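Local coordinates for MtN3/saliva family (PDB 4RNG), which belongs to the SemiSWEET family of small bacterial membrane proteins related to SWEET transporters and probably carries sugars across the membrane, at the interface of chains A and B. Sequence-based numbering; all coordinates share one arbitrary frame. Chains: chain A/B, MtN3/saliva family.

The interface of chains A and B. Residues chain A 57, 60-61; chain B 8, 63.
B:Asn8, in the first turn of helix 7-21, lies against A:Leu60, the last residue of helix 41-60, and A:Ile61 in the loop just after it, and illustrates how a polar side chain can meet a partner subunit through van der Waals packing, here at the ends of helices. It buries 67 Å² here. With CG anti to its own carbonyl carbon (chi1 -61°), the amide reaches toward the A:Leu60–A:Ile61 step, where its two ends meet different neighbours. The oxygen OD1 faces the CB methylene of A:Leu60 at 3.6 Å, while the amide nitrogen ND2 packs 3.9 Å from the branch methyl CG2 of A:Ile61. That same methyl also touches B:Asn8 CB, an apolar contact that continues the packing onto the aliphatic part of the side chain.

The two branches of A:Ile61 divide the work. CG2 faces the partner chain, whereas CG1 sits over the rim of one face of the A:Tyr57 ring, 4.1 Å above its plane, and so backs the ring from within its own chain. The edge of this ring meets the backbone carbonyl oxygen O of B:Asn8, which lies in the ring plane 3.3 Å from CD1. Further out, the phenolic OH of A:Tyr57 gives a weak hydrogen bond of 3.1 Å to the carboxylate oxygen OE1 of B:Glu63. The bend at chi2 (-58°) curls the B:Glu63 side chain round the phenol oxygen, with CB, CG and CD at similar distances from it and OE1 turned towards it; ring and carboxylate planes are 67° apart.

Repeated by two-fold symmetry with the chains exchanged, this small patch probably contributes to holding together two three-helix protomers as the SemiSWEET dimer, whose paired subunits enclose the transport route.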
loop_
_atom_site.group_PDB
_atom_site.type_symbol
_atom_site.label_atom_id
_atom_site.label_comp_id
_atom_site.label_asym_id
_atom_site.label_seq_id
_atom_site.Cartn_x
_atom_site.Cartn_y
_atom_site.Cartn_z
ATOM N N TYR A 57 -12.423 -4.597 8.105
ATOM C CA TYR A 57 -13.394 -4.148 7.124
ATOM C C TYR A 57 -13.808 -5.282 6.189
ATOM O O TYR A 57 -15.004 -5.507 5.962
ATOM C CB TYR A 57 -12.818 -2.974 6.331
ATOM C CG TYR A 57 -13.703 -2.477 5.225
ATOM C CD1 TYR A 57 -14.838 -1.732 5.510
ATOM C CD2 TYR A 57 -13.407 -2.737 3.898
ATOM C CE1 TYR A 57 -15.658 -1.262 4.505
ATOM C CE2 TYR A 57 -14.218 -2.277 2.893
ATOM C CZ TYR A 57 -15.348 -1.540 3.204
ATOM O OH TYR A 57 -16.176 -1.070 2.213
ATOM N N LEU A 60 -16.052 -7.626 7.941
ATOM C CA LEU A 60 -17.358 -7.006 8.131
ATOM C C LEU A 60 -18.204 -6.978 6.864
ATOM O O LEU A 60 -19.367 -7.353 6.891
ATOM C CB LEU A 60 -17.187 -5.585 8.660
ATOM C CG LEU A 60 -16.673 -5.471 10.087
ATOM C CD1 LEU A 60 -16.317 -4.027 10.418
ATOM C CD2 LEU A 60 -17.769 -5.967 11.003
ATOM N N ILE A 61 -17.629 -6.534 5.755
ATOM C CA ILE A 61 -18.378 -6.486 4.512
ATOM C C ILE A 61 -18.317 -7.846 3.812
ATOM O O ILE A 61 -18.858 -8.022 2.718
ATOM C CB ILE A 61 -17.901 -5.373 3.577
ATOM C CG1 ILE A 61 -16.532 -5.688 2.979
ATOM C CG2 ILE A 61 -17.953 -4.015 4.301
ATOM C CD1 ILE A 61 -16.207 -4.784 1.793
ATOM N N ASN B 8 -19.672 -0.519 9.118
ATOM C CA ASN B 8 -18.788 -0.914 8.043
ATOM C C ASN B 8 -18.063 0.254 7.386
ATOM O O ASN B 8 -16.852 0.240 7.270
ATOM C CB ASN B 8 -19.580 -1.685 7.001
ATOM C CG ASN B 8 -20.194 -2.948 7.568
ATOM O OD1 ASN B 8 -20.000 -3.284 8.743
ATOM N ND2 ASN B 8 -20.942 -3.657 6.735
ATOM N N GLU B 63 -18.527 0.049 -3.054
ATOM C CA GLU B 63 -18.053 0.471 -1.730
ATOM C C GLU B 63 -17.201 1.732 -1.753
ATOM O O GLU B 63 -16.043 1.697 -2.172
ATOM C CB GLU B 63 -17.258 -0.643 -1.056
ATOM C CG GLU B 63 -18.105 -1.827 -0.645
ATOM C CD GLU B 63 -19.211 -1.445 0.304
ATOM O OE1 GLU B 63 -19.006 -0.527 1.119
ATOM O OE2 GLU B 63 -20.277 -2.084 0.254
#